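Local atomic coordinates of ribosome maturation protein SDO1 homolog (Methanothermobacter thermautotrophicus, PDB entry 2WBM), a protein that probably binds the ribosome and takes part in its maturation, as an archaeal member of the SDO1/SBDS family. Residues 193-198 against 239-244; 212-215 against 219-222. One frame throughout, in Å; residues are numbered along the deposited sequence.

In the fold
Both contacts lie in the C-terminal domain of the SBDS protein, about 13 Å apart between centres, and interaction 2 is nested in the chain between the two segments of interaction 1. Interaction 1 joins the region where helix 196-206 begins to the region where helix 231-241 ends. It is small, partly exposed and made by apolar packing. Interaction 2 joins strands 208-214 and 220-227 and is rich in hydrogen bonds. It mixes exposed residues with the buried Ser219, Trp220 and Ala222. The two meet mainly at Ala196, whose CB packs 3.6 Å from CH2 of Trp214 and 3.7 Å from CE3 of Trp220. Helix 196-206 thus touches the other helix and the tryptophan face of the hairpin.

Interaction 1: residues 193-198 against 239-244; sequences GEMAGS and SELTGG. Unlike the reference sequence in segment 193-198: Met195 (reference Arg).
Met195 lays the end of its side chain against Leu241, and this pair carries most of the contact. The methyl CE of Met195 does the touching. It lies 3.7 Å from Leu241 CG and 3.5 Å from the backbone O of Leu241, so it meets both the branch point and the main chain. The two side chains run past each other in opposite directions. The Met195 chain is bent at both chi2 (-51°) and chi3 (-67°), and these bends help bring CE to Leu241. Met195 replaces the arginine of the reference sequence.

Leu241 has a second neighbour in Ser198. Its CD2 methyl sits 4.0 Å from the carbonyl carbon of Ser198, while CD1 comes within 4.2 Å of Ser198 CB. The leucine CG points anti to its own backbone N (chi1 -178°), and from there the two methyl groups reach the first turn of helix 196-206. Thr242 adds a looser touch, with CG2 at 4.3 Å from Met195 CB. Its hydroxyl is used within its own helix end, where OG1 bonds to the backbone O of Leu238.

Helix 231-241 closes just after this contact. Gly243 has positive phi, and Gly244 N bonds back to Ser239 O at 2.8 Å, accompanied by a weak bond from Gly243 N to Glu240 O. This is a Schellman motif. The contact joins the chain leading into helix 196-206 and its first turn to the C-terminal end of helix 231-241. Leu241 continues along helix 196-206 onto Ala199 and Val202, and the chain beyond Gly244 leads to strand 247-250.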
loop_
_atom_site.group_PDB
_atom_site.type_symbol
_atom_site.label_atom_id
_atom_site.label_comp_id
_atom_site.label_asym_id
_atom_site.label_seq_id
_atom_site.Cartn_x
_atom_site.Cartn_y
_atom_site.Cartn_z
ATOM N N GLY A 193 21.627 20.178 20.849
ATOM C CA GLY A 193 22.685 19.394 20.198
ATOM C C GLY A 193 22.802 17.958 20.680
ATOM O O GLY A 193 23.119 17.061 19.890
ATOM N N GLU A 194 22.532 17.743 21.965
ATOM C CA GLU A 194 22.574 16.417 22.606
ATOM C C GLU A 194 21.606 15.419 21.967
ATOM O O GLU A 194 21.816 14.204 22.035
ATOM C CB GLU A 194 22.211 16.530 24.090
ATOM C CG GLU A 194 23.195 17.329 24.952
ATOM C CD GLU A 194 22.915 18.834 24.978
ATOM O OE1 GLU A 194 22.196 19.352 24.089
ATOM O OE2 GLU A 194 23.434 19.503 25.898
ATOM N N MET A 195 20.543 15.948 21.369
ATOM C CA MET A 195 19.453 15.139 20.829
ATOM C C MET A 195 19.531 14.944 19.315
ATOM O O MET A 195 18.655 14.300 18.720
ATOM C CB MET A 195 18.099 15.769 21.213
ATOM C CG MET A 195 17.816 15.751 22.735
ATOM S SD MET A 195 18.021 14.134 23.498
ATOM C CE MET A 195 16.693 13.199 22.749
ATOM N N ALA A 196 20.560 15.495 18.681
ATOM C CA ALA A 196 20.603 15.474 17.224
ATOM C C ALA A 196 20.714 14.050 16.666
ATOM O O ALA A 196 19.964 13.682 15.750
ATOM C CB ALA A 196 21.716 16.358 16.675
ATOM N N GLY A 197 21.641 13.271 17.220
ATOM C CA GLY A 197 21.792 11.856 16.857
ATOM C C GLY A 197 20.475 11.104 16.978
ATOM O O GLY A 197 20.043 10.433 16.038
ATOM N N SER A 198 19.825 11.240 18.133
ATOM C CA SER A 198 18.523 10.613 18.391
ATOM C C SER A 198 17.401 11.092 17.476
ATOM O O SER A 198 16.561 10.292 17.061
ATOM C CB SER A 198 18.102 10.834 19.847
ATOM O OG SER A 198 18.949 10.130 20.727
ATOM N N SER A 239 8.514 16.280 20.160
ATOM C CA SER A 239 8.313 16.835 21.487
ATOM C C SER A 239 8.504 15.756 22.556
ATOM O O SER A 239 9.116 16.012 23.586
ATOM C CB SER A 239 6.945 17.501 21.605
ATOM O OG SER A 239 6.740 17.980 22.925
ATOM N N GLU A 240 8.003 14.548 22.298
ATOM C CA GLU A 240 8.162 13.442 23.248
ATOM C C GLU A 240 9.630 13.035 23.407
ATOM O O GLU A 240 10.105 12.804 24.525
ATOM C CB GLU A 240 7.289 12.246 22.855
ATOM C CG GLU A 240 5.823 12.416 23.246
ATOM C CD GLU A 240 4.874 11.445 22.540
ATOM O OE1 GLU A 240 5.341 10.499 21.870
ATOM O OE2 GLU A 240 3.642 11.632 22.661
ATOM N N LEU A 241 10.341 12.981 22.289
ATOM C CA LEU A 241 11.769 12.681 22.282
ATOM C C LEU A 241 12.591 13.661 23.118
ATOM O O LEU A 241 13.412 13.253 23.950
ATOM C CB LEU A 241 12.294 12.681 20.847
ATOM C CG LEU A 241 13.775 12.338 20.690
ATOM C CD1 LEU A 241 14.034 10.838 20.966
ATOM C CD2 LEU A 241 14.263 12.758 19.323
ATOM N N THR A 242 12.345 14.948 22.898
ATOM C CA THR A 242 13.167 16.026 23.435
ATOM C C THR A 242 12.595 16.539 24.749
ATOM O O THR A 242 13.089 17.518 25.310
ATOM C CB THR A 242 13.241 17.212 22.450
ATOM O OG1 THR A 242 11.914 17.692 22.185
ATOM C CG2 THR A 242 13.935 16.817 21.136
ATOM N N GLY A 243 11.541 15.882 25.229
ATOM C CA GLY A 243 10.851 16.299 26.457
ATOM C C GLY A 243 10.404 17.749 26.371
ATOM O O GLY A 243 10.492 18.487 27.351
ATOM N N GLY A 244 9.945 18.160 25.189
ATOM C CA GLY A 244 9.433 19.509 24.988
ATOM C C GLY A 244 10.482 20.499 24.519
ATOM O O GLY A 244 10.160 21.653 24.214
#

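Interaction 2: residues 212-215 against 219-222; sequences EEWQ and SWIA
Segments 212-215 and 219-222 run antiparallel and form part of the beta hairpin of strands 208-214 and 220-227; the short strand segments approach to 4.7 Å between axes. Glu213 and Ile221 are a hydrogen-bonded pair: Glu213 N donates to Ile221 O at 2.9 Å and Ile221 N to Glu213 O at 3.0 Å. Glu212 with Ala222 and Trp214 with Trp220 are the flanking non-hydrogen-bonded pairs. Toward the turn, Gln215 N bonds to Ser219 O. Ser219 OG packs against Gln215 CG and is hydrogen-bonded to Asp217 OD1 and Lys190 NZ. Trp220 and Ala222 also bond through their backbones to Ile191 and Ile189 of strand 181-191, which places strand 220-227 between two partners.

Glu212, Trp214, Trp220 and Ala222 share one face of the sheet. CD1 of Trp220 sits over the centre of the Trp214 ring system, 3.6 Å from CE2. The five-membered rings are inclined at 43°. Trp220 CB adds a CH-pi contact to the six-membered ring of Trp214. Ala222 CB covers part of one face of the Trp220 ring, toward the rim. Trp220 has CG anti to its backbone N (chi1 -179°), and its NE1 points to Glu212. The bond from NE1 to Glu212 OE2 is 3.1 Å long and nearly straight. OE2 lies in the indole plane and uses its anti lone pair.

Ile221 lies on the other face, with Glu213. The end of Gln215, just beyond the strand, crosses it obliquely, with CD 3.4 Å from Ile221 CD1. The Gln215 amide turns back to its own strand: NE2 donates to Glu213 O at 3.0 Å from above the carbonyl plane, on the opposite face from Ile221 N.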
loop_
_atom_site.group_PDB
_atom_site.type_symbol
_atom_site.label_atom_id
_atom_site.label_comp_id
_atom_site.label_asym_id
_atom_site.label_seq_id
_atom_site.Cartn_x
_atom_site.Cartn_y
_atom_site.Cartn_z
ATOM N N GLU A 212 20.576 20.670 6.978
ATOM C CA GLU A 212 20.800 20.638 8.412
ATOM C C GLU A 212 22.051 21.404 8.749
ATOM O O GLU A 212 23.000 21.400 7.970
ATOM C CB GLU A 212 20.872 19.198 8.950
ATOM C CG GLU A 212 21.804 18.234 8.196
ATOM C CD GLU A 212 23.279 18.460 8.497
ATOM O OE1 GLU A 212 24.101 18.407 7.551
ATOM O OE2 GLU A 212 23.614 18.705 9.666
ATOM N N GLU A 213 22.027 22.103 9.880
ATOM C CA GLU A 213 23.122 22.995 10.253
ATOM C C GLU A 213 23.296 23.042 11.746
ATOM O O GLU A 213 22.367 23.399 12.489
ATOM C CB GLU A 213 22.863 24.434 9.770
ATOM C CG GLU A 213 23.099 24.684 8.298
ATOM C CD GLU A 213 24.551 24.533 7.907
ATOM O OE1 GLU A 213 25.422 25.103 8.582
ATOM O OE2 GLU A 213 24.811 23.848 6.910
ATOM N N TRP A 214 24.500 22.700 12.203
ATOM C CA TRP A 214 24.848 22.949 13.592
ATOM C C TRP A 214 24.923 24.457 13.844
ATOM O O TRP A 214 25.503 25.188 13.048
ATOM C CB TRP A 214 26.181 22.283 13.919
ATOM C CG TRP A 214 26.024 20.814 13.981
ATOM C CD1 TRP A 214 26.202 19.917 12.970
ATOM C CD2 TRP A 214 25.596 20.060 15.122
ATOM N NE1 TRP A 214 25.929 18.646 13.412
ATOM C CE2 TRP A 214 25.557 18.701 14.733
ATOM C CE3 TRP A 214 25.241 20.404 16.432
ATOM C CZ2 TRP A 214 25.188 17.673 15.615
ATOM C CZ3 TRP A 214 24.881 19.384 17.316
ATOM C CH2 TRP A 214 24.857 18.032 16.898
ATOM N N GLN A 215 24.316 24.900 14.944
ATOM C CA GLN A 215 24.223 26.322 15.293
ATOM C C GLN A 215 25.377 26.753 16.183
ATOM O O GLN A 215 25.961 25.939 16.910
ATOM C CB GLN A 215 22.900 26.629 16.003
ATOM C CG GLN A 215 21.667 26.279 15.163
ATOM C CD GLN A 215 21.675 27.043 13.858
ATOM O OE1 GLN A 215 21.519 28.266 13.861
ATOM N NE2 GLN A 215 21.898 26.341 12.739
ATOM N N SER A 219 22.980 24.163 19.346
ATOM C CA SER A 219 21.771 23.468 18.895
ATOM C C SER A 219 21.913 23.007 17.445
ATOM O O SER A 219 22.885 23.340 16.764
ATOM C CB SER A 219 20.514 24.328 19.079
ATOM O OG SER A 219 20.576 25.501 18.301
ATOM N N TRP A 220 20.931 22.243 16.973
ATOM C CA TRP A 220 20.983 21.700 15.632
ATOM C C TRP A 220 19.664 21.980 14.951
ATOM O O TRP A 220 18.604 21.719 15.509
ATOM C CB TRP A 220 21.242 20.198 15.681
ATOM C CG TRP A 220 21.341 19.492 14.356
ATOM C CD1 TRP A 220 22.326 19.644 13.400
ATOM C CD2 TRP A 220 20.464 18.468 13.864
ATOM N NE1 TRP A 220 22.097 18.789 12.347
ATOM C CE2 TRP A 220 20.957 18.064 12.600
ATOM C CE3 TRP A 220 19.295 17.869 14.360
ATOM C CZ2 TRP A 220 20.334 17.065 11.834
ATOM C CZ3 TRP A 220 18.668 16.877 13.594
ATOM C CH2 TRP A 220 19.190 16.492 12.343
ATOM N N ILE A 221 19.748 22.533 13.749
ATOM C CA ILE A 221 18.559 22.814 12.956
ATOM C C ILE A 221 18.517 21.835 11.791
ATOM O O ILE A 221 19.539 21.565 11.177
ATOM C CB ILE A 221 18.559 24.254 12.416
ATOM C CG1 ILE A 221 18.259 25.229 13.566
ATOM C CG2 ILE A 221 17.533 24.397 11.254
ATOM C CD1 ILE A 221 18.323 26.708 13.167
ATOM N N ALA A 222 17.342 21.277 11.518
ATOM C CA ALA A 222 17.158 20.452 10.320
ATOM C C ALA A 222 15.893 20.899 9.611
ATOM O O ALA A 222 14.913 21.277 10.258
ATOM C CB ALA A 222 17.064 18.995 10.674
#